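Local structure of adenylation domain (Streptomyces sp., 5N9X) at residues R193-S198 with A320-L325; S214-W219 with V253-P258; E373-R378 with E384-G389. The protein binds adenosine-5'-triphosphate and threonine as an adenylation domain of the ANL superfamily of AMP-binding enzymes. All blocks are in the same frame, centred on the assembly; numbering follows the deposited sequence.

Interaction 1. Residues R193-S198 with A320-L325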
loop_
_atom_site.group_PDB
_atom_site.type_symbol
_atom_site.label_atom_id
_atom_site.label_comp_id
_atom_site.label_asym_id
_atom_site.label_seq_id
_atom_site.Cartn_x
_atom_site.Cartn_y
_atom_site.Cartn_z
ATOM N N ARG A 193 -11.183 -17.673 -1.707
ATOM C CA ARG A 193 -11.433 -18.472 -2.903
ATOM C C ARG A 193 -10.728 -17.994 -4.177
ATOM O O ARG A 193 -10.565 -18.769 -5.120
ATOM C CB ARG A 193 -12.942 -18.566 -3.158
ATOM C CG ARG A 193 -13.614 -19.659 -2.347
ATOM C CD ARG A 193 -15.127 -19.633 -2.475
ATOM N NE ARG A 193 -15.759 -20.776 -1.813
ATOM C CZ ARG A 193 -16.976 -20.750 -1.266
ATOM N NH1 ARG A 193 -17.695 -19.634 -1.289
ATOM N NH2 ARG A 193 -17.480 -21.834 -0.689
ATOM N N LEU A 194 -10.310 -16.737 -4.229
ATOM C CA LEU A 194 -9.612 -16.257 -5.420
ATOM C C LEU A 194 -8.119 -16.603 -5.420
ATOM O O LEU A 194 -7.489 -16.716 -6.469
ATOM C CB LEU A 194 -9.794 -14.747 -5.577
ATOM C CG LEU A 194 -11.216 -14.285 -5.918
ATOM C CD1 LEU A 194 -11.428 -12.823 -5.511
ATOM C CD2 LEU A 194 -11.514 -14.479 -7.395
ATOM N N PHE A 195 -7.553 -16.741 -4.232
ATOM C CA PHE A 195 -6.155 -17.102 -4.092
ATOM C C PHE A 195 -6.152 -18.534 -3.574
ATOM O O PHE A 195 -7.117 -18.952 -2.924
ATOM C CB PHE A 195 -5.431 -16.180 -3.094
ATOM C CG PHE A 195 -5.067 -14.798 -3.620
ATOM C CD1 PHE A 195 -3.922 -14.596 -4.378
ATOM C CD2 PHE A 195 -5.839 -13.686 -3.288
ATOM C CE1 PHE A 195 -3.572 -13.318 -4.823
ATOM C CE2 PHE A 195 -5.486 -12.399 -3.731
ATOM C CZ PHE A 195 -4.359 -12.224 -4.502
ATOM N N SER A 196 -5.070 -19.268 -3.808
ATOM C CA SER A 196 -4.871 -20.562 -3.144
ATOM C C SER A 196 -3.660 -20.542 -2.198
ATOM O O SER A 196 -2.543 -20.892 -2.596
ATOM C CB SER A 196 -4.712 -21.657 -4.199
ATOM O OG SER A 196 -4.473 -22.917 -3.606
ATOM N N PHE A 197 -3.883 -20.116 -0.958
ATOM C CA PHE A 197 -2.821 -20.040 0.052
ATOM C C PHE A 197 -2.734 -21.266 0.960
ATOM O O PHE A 197 -3.745 -21.852 1.329
ATOM C CB PHE A 197 -3.013 -18.789 0.929
ATOM C CG PHE A 197 -2.966 -17.504 0.159
ATOM C CD1 PHE A 197 -1.943 -17.275 -0.761
ATOM C CD2 PHE A 197 -3.910 -16.509 0.370
ATOM C CE1 PHE A 197 -1.882 -16.093 -1.481
ATOM C CE2 PHE A 197 -3.847 -15.315 -0.338
ATOM C CZ PHE A 197 -2.838 -15.106 -1.266
ATOM N N SER A 198 -1.519 -21.627 1.366
ATOM C CA SER A 198 -1.357 -22.703 2.336
ATOM C C SER A 198 -0.221 -22.417 3.309
ATOM O O SER A 198 0.592 -21.508 3.089
ATOM C CB SER A 198 -1.104 -24.041 1.631
ATOM O OG SER A 198 0.270 -24.263 1.459
ATOM N N ALA A 320 -9.371 -3.963 -2.911
ATOM C CA ALA A 320 -10.793 -3.841 -3.194
ATOM C C ALA A 320 -11.210 -4.615 -4.453
ATOM O O ALA A 320 -12.417 -4.795 -4.708
ATOM C CB ALA A 320 -11.169 -2.385 -3.336
ATOM N N THR A 321 -10.234 -5.032 -5.261
ATOM C CA THR A 321 -10.523 -5.805 -6.477
ATOM C C THR A 321 -9.477 -6.885 -6.710
ATOM O O THR A 321 -8.478 -6.955 -5.995
ATOM C CB THR A 321 -10.599 -4.922 -7.760
ATOM O OG1 THR A 321 -9.285 -4.580 -8.206
ATOM C CG2 THR A 321 -11.394 -3.653 -7.523
ATOM N N PHE A 322 -9.714 -7.695 -7.741
ATOM C CA PHE A 322 -8.869 -8.828 -8.114
ATOM C C PHE A 322 -8.973 -9.036 -9.621
ATOM O O PHE A 322 -10.070 -9.098 -10.201
ATOM C CB PHE A 322 -9.296 -10.098 -7.351
ATOM C CG PHE A 322 -8.525 -11.366 -7.715
ATOM C CD1 PHE A 322 -8.782 -12.061 -8.907
ATOM C CD2 PHE A 322 -7.597 -11.906 -6.815
ATOM C CE1 PHE A 322 -8.087 -13.256 -9.223
ATOM C CE2 PHE A 322 -6.909 -13.097 -7.106
ATOM C CZ PHE A 322 -7.152 -13.778 -8.321
ATOM N N HIS A 323 -7.825 -9.152 -10.260
ATOM C CA HIS A 323 -7.802 -9.494 -11.658
ATOM C C HIS A 323 -6.547 -10.279 -11.971
ATOM O O HIS A 323 -5.432 -9.748 -11.861
ATOM C CB HIS A 323 -7.865 -8.255 -12.544
ATOM C CG HIS A 323 -7.784 -8.572 -14.002
ATOM N ND1 HIS A 323 -8.787 -9.239 -14.678
ATOM C CD2 HIS A 323 -6.808 -8.338 -14.910
ATOM C CE1 HIS A 323 -8.441 -9.372 -15.946
ATOM N NE2 HIS A 323 -7.244 -8.841 -16.111
ATOM N N ARG A 324 -6.732 -11.537 -12.377
ATOM C CA ARG A 324 -5.622 -12.332 -12.863
ATOM C C ARG A 324 -5.247 -11.898 -14.296
ATOM O O ARG A 324 -6.093 -11.876 -15.203
ATOM C CB ARG A 324 -5.955 -13.830 -12.804
ATOM C CG ARG A 324 -4.885 -14.677 -13.456
ATOM C CD ARG A 324 -4.975 -16.163 -13.169
ATOM N NE ARG A 324 -4.921 -16.888 -14.437
ATOM C CZ ARG A 324 -3.794 -17.230 -15.053
ATOM N NH1 ARG A 324 -2.622 -16.902 -14.528
ATOM N NH2 ARG A 324 -3.834 -17.873 -16.209
ATOM N N LEU A 325 -3.980 -11.545 -14.494
ATOM C CA LEU A 325 -3.524 -11.129 -15.806
ATOM C C LEU A 325 -3.559 -12.274 -16.851
ATOM O O LEU A 325 -3.240 -13.428 -16.547
ATOM C CB LEU A 325 -2.122 -10.533 -15.694
ATOM C CG LEU A 325 -2.149 -9.045 -15.333
ATOM C CD1 LEU A 325 -2.456 -8.850 -13.854
ATOM C CD2 LEU A 325 -0.832 -8.385 -15.678
#
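The two backbones, an irregular loop and a strand, come closest at the CA atoms of Leu194 and Phe322, 7.9 Å apart; no hydrogen bond crosses, and the contact is made mainly by side chains. CG of Phe322 lies anti to the backbone N (chi1 177°), which carries the ring out from strand 321-324 into the angle between Leu194 and Phe195. Leu194 covers one face of this ring. Its CB stands 3.8 Å from the centroid of the Phe322 ring and 17° off the ring normal, a CH-pi contact. CD1 of Leu194 reaches back to CB and CG of Phe322, 3.9 Å from CB, while CD2 lies over the CD1-CE1 side of the ring. The two side chains thus overlap while pointing in opposite directions. The backbone takes part as well, Leu194 O lying 3.5 Å from Phe322 CZ. Phe195 meets the same ring at its rim. The CD2-CE2 edge of Phe322 is directed at the face of Phe195 in an edge-to-face pair, with planes at 85° and centroids 5.1 Å apart; the closest carbons are CE2 of Phe195 and CE2 of Phe322, at 3.7 Å. The result is an aromatic-aliphatic cluster in which a strand residue packs on the loop between helix 181-191 and strand 202-205. Phe195 and Phe322 both pack on Ile308 of the adjacent strand 306-310, and Leu341 touches both Leu194 and Phe322.

Interaction 2. Residues S214-W219 with V253-P258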
loop_
_atom_site.group_PDB
_atom_site.type_symbol
_atom_site.label_atom_id
_atom_site.label_comp_id
_atom_site.label_asym_id
_atom_site.label_seq_id
_atom_site.Cartn_x
_atom_site.Cartn_y
_atom_site.Cartn_z
ATOM N N SER A 214 1.711 -3.974 3.928
ATOM C CA SER A 214 2.398 -4.840 4.901
ATOM C C SER A 214 1.450 -5.674 5.751
ATOM O O SER A 214 1.802 -6.742 6.208
ATOM C CB SER A 214 3.289 -4.001 5.827
ATOM O OG SER A 214 2.518 -3.233 6.748
ATOM N N VAL A 215 0.247 -5.155 5.978
ATOM C CA VAL A 215 -0.847 -5.905 6.619
ATOM C C VAL A 215 -1.230 -7.158 5.848
ATOM O O VAL A 215 -1.406 -8.228 6.404
ATOM C CB VAL A 215 -2.087 -5.033 6.761
ATOM C CG1 VAL A 215 -3.214 -5.770 7.487
ATOM C CG2 VAL A 215 -1.720 -3.753 7.495
ATOM N N TRP A 216 -1.355 -6.996 4.548
ATOM C CA TRP A 216 -1.608 -8.112 3.674
ATOM C C TRP A 216 -0.452 -9.094 3.744
ATOM O O TRP A 216 -0.646 -10.302 3.824
ATOM C CB TRP A 216 -1.832 -7.584 2.271
ATOM C CG TRP A 216 -1.829 -8.544 1.167
ATOM C CD1 TRP A 216 -0.876 -8.662 0.218
ATOM C CD2 TRP A 216 -2.858 -9.489 0.832
ATOM N NE1 TRP A 216 -1.224 -9.630 -0.689
ATOM C CE2 TRP A 216 -2.443 -10.153 -0.340
ATOM C CE3 TRP A 216 -4.088 -9.842 1.412
ATOM C CZ2 TRP A 216 -3.218 -11.170 -0.952
ATOM C CZ3 TRP A 216 -4.848 -10.848 0.810
ATOM C CH2 TRP A 216 -4.409 -11.500 -0.360
ATOM N N GLU A 217 0.755 -8.549 3.726
ATOM C CA GLU A 217 1.942 -9.372 3.709
ATOM C C GLU A 217 2.075 -10.143 5.029
ATOM O O GLU A 217 2.214 -11.359 5.025
ATOM C CB GLU A 217 3.194 -8.516 3.439
ATOM C CG GLU A 217 3.316 -8.021 1.997
ATOM C CD GLU A 217 4.509 -7.067 1.771
ATOM O OE1 GLU A 217 4.942 -6.380 2.724
ATOM O OE2 GLU A 217 5.009 -6.999 0.628
ATOM N N ILE A 218 2.030 -9.435 6.144
ATOM C CA ILE A 218 2.172 -10.062 7.461
ATOM C C ILE A 218 1.094 -11.117 7.738
ATOM O O ILE A 218 1.395 -12.268 8.116
ATOM C CB ILE A 218 2.117 -8.998 8.601
ATOM C CG1 ILE A 218 3.371 -8.117 8.601
ATOM C CG2 ILE A 218 1.882 -9.654 9.951
ATOM C CD1 ILE A 218 3.128 -6.659 9.144
ATOM N N TRP A 219 -0.169 -10.720 7.534
ATOM C CA TRP A 219 -1.283 -11.575 7.892
ATOM C C TRP A 219 -1.562 -12.631 6.831
ATOM O O TRP A 219 -2.112 -13.687 7.143
ATOM C CB TRP A 219 -2.504 -10.711 8.189
ATOM C CG TRP A 219 -2.282 -10.087 9.507
ATOM C CD1 TRP A 219 -1.974 -8.774 9.764
ATOM C CD2 TRP A 219 -2.249 -10.758 10.766
ATOM N NE1 TRP A 219 -1.787 -8.591 11.101
ATOM C CE2 TRP A 219 -1.954 -9.786 11.747
ATOM C CE3 TRP A 219 -2.450 -12.086 11.164
ATOM C CZ2 TRP A 219 -1.850 -10.105 13.112
ATOM C CZ3 TRP A 219 -2.359 -12.399 12.510
ATOM C CH2 TRP A 219 -2.061 -11.419 13.469
ATOM N N VAL A 253 4.911 -16.013 -2.530
ATOM C CA VAL A 253 3.935 -14.934 -2.662
ATOM C C VAL A 253 4.628 -13.579 -2.581
ATOM O O VAL A 253 4.990 -13.114 -1.499
ATOM C CB VAL A 253 2.826 -15.010 -1.580
ATOM C CG1 VAL A 253 1.833 -13.861 -1.758
ATOM C CG2 VAL A 253 2.102 -16.366 -1.645
ATOM N N LEU A 254 4.832 -12.952 -3.733
ATOM C CA LEU A 254 5.520 -11.671 -3.765
ATOM C C LEU A 254 4.519 -10.533 -4.038
ATOM O O LEU A 254 3.723 -10.599 -4.988
ATOM C CB LEU A 254 6.658 -11.702 -4.806
ATOM C CG LEU A 254 7.314 -10.343 -5.109
ATOM C CD1 LEU A 254 8.044 -9.815 -3.910
ATOM C CD2 LEU A 254 8.287 -10.481 -6.247
ATOM N N ASN A 255 4.552 -9.514 -3.175
ATOM C CA ASN A 255 3.768 -8.271 -3.330
ATOM C C ASN A 255 4.626 -7.080 -3.742
ATOM O O ASN A 255 5.629 -6.777 -3.118
ATOM C CB ASN A 255 3.032 -7.930 -2.028
ATOM C CG ASN A 255 1.911 -8.893 -1.724
ATOM O OD1 ASN A 255 0.797 -8.731 -2.224
ATOM N ND2 ASN A 255 2.191 -9.896 -0.899
ATOM N N GLN A 256 4.210 -6.390 -4.789
ATOM C CA GLN A 256 5.010 -5.316 -5.374
ATOM C C GLN A 256 4.118 -4.176 -5.839
ATOM O O GLN A 256 3.013 -4.391 -6.308
ATOM C CB GLN A 256 5.831 -5.842 -6.563
ATOM C CG GLN A 256 6.998 -6.771 -6.250
ATOM C CD GLN A 256 8.235 -6.021 -5.788
ATOM O OE1 GLN A 256 9.102 -5.676 -6.596
ATOM N NE2 GLN A 256 8.322 -5.759 -4.485
ATOM N N THR A 257 4.595 -2.948 -5.727
ATOM C CA THR A 257 3.989 -1.906 -6.528
ATOM C C THR A 257 4.494 -2.090 -7.949
ATOM O O THR A 257 5.499 -2.749 -8.161
ATOM C CB THR A 257 4.315 -0.532 -6.018
ATOM O OG1 THR A 257 5.724 -0.360 -6.086
ATOM C CG2 THR A 257 3.822 -0.385 -4.584
ATOM N N PRO A 258 3.770 -1.541 -8.930
ATOM C CA PRO A 258 4.310 -1.663 -10.286
ATOM C C PRO A 258 5.706 -1.039 -10.431
ATOM O O PRO A 258 6.544 -1.663 -11.077
ATOM C CB PRO A 258 3.254 -0.951 -11.142
ATOM C CG PRO A 258 1.953 -1.224 -10.378
ATOM C CD PRO A 258 2.366 -1.094 -8.922
#
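Asn255 reaches from strand 253-256 toward one turn of helix 213-222, where Trp216 and Glu217 receive it. Its CB lies beside the Glu217 carboxylate, 3.4 Å from OE2 of Glu217, and packs more loosely against CG of the same residue. With CG of Asn255 anti to its carbonyl carbon (chi1 -70°), the amide is brought to the rim of the Trp216 indole. The amide carbon CG of Asn255 sits in the indole plane, 3.4 Å from Trp216 NE1, and the ring and amide planes stand 85° apart. At the tip, OD1 of Asn255 accepts from NE1 of Trp216 at 2.7 Å, but the angle at the hydrogen is only 121° and the bond is weak. ND2 of Asn255 is 3.6 Å from CG of Glu217 and also close to Trp216 NE1, but these two nitrogens are both donors and form no bond. The Glu217 carboxylate is engaged by His207, whose ND1 is hydrogen-bonded to OE2. Here a helix packs on a strand of the sheet, and Trp216 also touches Val318 and His319, which line the threonine pocket. Its indole further packs on Leu187 and Cys191 of helix 181-191, and Glu217 touches Leu205 of strand 202-205.

Interaction 3. Residues E373-R378 with E384-G389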
loop_
_atom_site.group_PDB
_atom_site.type_symbol
_atom_site.label_atom_id
_atom_site.label_comp_id
_atom_site.label_asym_id
_atom_site.label_seq_id
_atom_site.Cartn_x
_atom_site.Cartn_y
_atom_site.Cartn_z
ATOM N N GLU A 373 -14.387 2.886 9.181
ATOM C CA GLU A 373 -15.427 3.694 9.797
ATOM C C GLU A 373 -15.181 5.191 9.661
ATOM O O GLU A 373 -15.731 5.969 10.429
ATOM C CB GLU A 373 -15.568 3.342 11.283
ATOM C CG GLU A 373 -15.988 1.910 11.568
ATOM C CD GLU A 373 -17.394 1.555 11.091
ATOM O OE1 GLU A 373 -18.026 2.357 10.358
ATOM O OE2 GLU A 373 -17.859 0.441 11.435
ATOM N N GLY A 374 -14.354 5.591 8.703
ATOM C CA GLY A 374 -14.075 6.996 8.479
ATOM C C GLY A 374 -12.733 7.434 9.039
ATOM O O GLY A 374 -12.087 6.686 9.766
ATOM N N TYR A 375 -12.318 8.655 8.707
ATOM C CA TYR A 375 -11.034 9.164 9.156
ATOM C C TYR A 375 -11.035 9.442 10.643
ATOM O O TYR A 375 -12.094 9.621 11.257
ATOM C CB TYR A 375 -10.650 10.433 8.383
ATOM C CG TYR A 375 -10.547 10.169 6.905
ATOM C CD1 TYR A 375 -9.509 9.414 6.397
ATOM C CD2 TYR A 375 -11.508 10.645 6.025
ATOM C CE1 TYR A 375 -9.419 9.152 5.057
ATOM C CE2 TYR A 375 -11.425 10.389 4.682
ATOM C CZ TYR A 375 -10.377 9.644 4.205
ATOM O OH TYR A 375 -10.287 9.400 2.878
ATOM N N LEU A 376 -9.829 9.450 11.208
ATOM C CA LEU A 376 -9.617 9.874 12.582
ATOM C C LEU A 376 -9.518 11.404 12.658
ATOM O O LEU A 376 -8.689 12.018 11.968
ATOM C CB LEU A 376 -8.349 9.222 13.143
ATOM C CG LEU A 376 -7.956 9.597 14.568
ATOM C CD1 LEU A 376 -8.589 8.605 15.538
ATOM C CD2 LEU A 376 -6.434 9.616 14.711
ATOM N N ASN A 377 -10.370 12.012 13.484
ATOM C CA ASN A 377 -10.312 13.453 13.729
ATOM C C ASN A 377 -10.336 14.310 12.447
ATOM O O ASN A 377 -9.653 15.324 12.368
ATOM C CB ASN A 377 -9.056 13.775 14.536
ATOM C CG ASN A 377 -9.045 13.092 15.890
ATOM O OD1 ASN A 377 -10.096 12.732 16.429
ATOM N ND2 ASN A 377 -7.852 12.900 16.445
ATOM N N ARG A 378 -11.076 13.859 11.432
ATOM C CA ARG A 378 -11.314 14.636 10.212
ATOM C C ARG A 378 -12.798 14.525 9.922
ATOM O O ARG A 378 -13.210 13.873 8.966
ATOM C CB ARG A 378 -10.502 14.123 9.022
ATOM C CG ARG A 378 -8.998 14.039 9.244
ATOM C CD ARG A 378 -8.267 15.374 9.338
ATOM N NE ARG A 378 -6.825 15.146 9.491
ATOM C CZ ARG A 378 -6.161 15.085 10.647
ATOM N NH1 ARG A 378 -6.779 15.275 11.806
ATOM N NH2 ARG A 378 -4.852 14.857 10.640
ATOM N N GLU A 384 -17.951 13.777 3.839
ATOM C CA GLU A 384 -17.964 13.853 2.381
ATOM C C GLU A 384 -17.728 12.541 1.652
ATOM O O GLU A 384 -18.374 12.274 0.638
ATOM C CB GLU A 384 -16.919 14.850 1.889
ATOM C CG GLU A 384 -17.169 16.269 2.276
ATOM C CD GLU A 384 -15.922 17.111 2.118
ATOM O OE1 GLU A 384 -15.843 18.197 2.748
ATOM O OE2 GLU A 384 -15.004 16.654 1.391
ATOM N N ARG A 385 -16.792 11.737 2.151
ATOM C CA ARG A 385 -16.313 10.575 1.412
ATOM C C ARG A 385 -16.930 9.245 1.847
ATOM O O ARG A 385 -16.795 8.240 1.156
ATOM C CB ARG A 385 -14.790 10.509 1.518
ATOM C CG ARG A 385 -14.078 11.628 0.803
ATOM C CD ARG A 385 -12.596 11.391 0.867
ATOM N NE ARG A 385 -11.832 12.384 0.123
ATOM C CZ ARG A 385 -10.501 12.394 0.064
ATOM N NH1 ARG A 385 -9.801 11.457 0.690
ATOM N NH2 ARG A 385 -9.868 13.326 -0.640
ATOM N N PHE A 386 -17.597 9.248 2.995
ATOM C CA PHE A 386 -18.352 8.087 3.471
ATOM C C PHE A 386 -19.811 8.499 3.609
ATOM O O PHE A 386 -20.144 9.235 4.546
ATOM C CB PHE A 386 -17.841 7.585 4.838
ATOM C CG PHE A 386 -16.399 7.150 4.852
ATOM C CD1 PHE A 386 -15.380 8.084 4.972
ATOM C CD2 PHE A 386 -16.062 5.798 4.794
ATOM C CE1 PHE A 386 -14.047 7.679 5.013
ATOM C CE2 PHE A 386 -14.742 5.390 4.837
ATOM C CZ PHE A 386 -13.732 6.332 4.942
ATOM N N THR A 387 -20.671 8.037 2.699
ATOM C CA THR A 387 -22.073 8.465 2.661
ATOM C C THR A 387 -23.057 7.297 2.750
ATOM O O THR A 387 -22.759 6.189 2.297
ATOM C CB THR A 387 -22.369 9.266 1.379
ATOM O OG1 THR A 387 -21.941 8.516 0.229
ATOM C CG2 THR A 387 -21.613 10.550 1.408
ATOM N N THR A 388 -24.218 7.556 3.350
ATOM C CA THR A 388 -25.342 6.613 3.380
ATOM C C THR A 388 -26.574 7.322 2.829
ATOM O O THR A 388 -26.889 8.444 3.249
ATOM C CB THR A 388 -25.656 6.104 4.806
ATOM O OG1 THR A 388 -24.446 5.724 5.475
ATOM C CG2 THR A 388 -26.626 4.929 4.770
ATOM N N GLY A 389 -27.274 6.685 1.897
ATOM C CA GLY A 389 -28.528 7.240 1.411
ATOM C C GLY A 389 -29.568 7.389 2.517
ATOM O O GLY A 389 -29.281 7.146 3.687
#
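Arg385, the last residue of helix 379-385, extends its chain from CG to NE and brings NH1 to the hydroxyl of Tyr375. NH1 of Arg385 donates to OH of Tyr375 at 3.0 Å with an N-H...O angle of 149°, and the oxygen lies close to the guanidinium plane. Phe386 follows as the chain leaves the helix for strand 386-388. Gly374 CA lies over one face of its ring, 3.7 Å from the Phe386 centroid, in a CH-pi contact. Tyr375 meets the rim: CE2 of Tyr375 and CE1 of Phe386 are 3.8 Å apart, and the edge of Phe386 is directed toward the face of Tyr375, with planes at 78°. The positive phi of Gly374 (102°) is consistent with a turn that allows both approaches. The Tyr375 hydroxyl is also hydrogen-bonded to Glu315 and Tyr402, so it joins a cation, an anion and a second phenol in one network. The guanidinium probably polarises the phenol oxygen, while Phe386 probably limits the swing of the Tyr375 ring. The Arg385 side chain lies about 5 Å from the bound ATP and about 6 Å from the magnesium ion, placing this end of the network near the nucleotide.

Following the chain, segment 193-198 opens the longest loop, which closes at 320-325 as interaction 1. Interaction 2 lies wholly within that loop and closes a shorter one of its own, from 214-219 to 253-258, bringing helix 213-222 onto strand 253-256. The two contacts touch: Trp216 CH2 packs 3.7 Å from Phe195 CE2, and Phe197 bridges further to Trp216 and Val253, so they share one aromatic and aliphatic packing region. Interaction 3 comes later in series, a short loop around helix 379-385, and no contact crosses another. It lies about 28 Å from interaction 1 and about 26 Å from interaction 2, centre to centre. All three reach the same mixed sheet, through strands 321-324, 253-256 and 386-388.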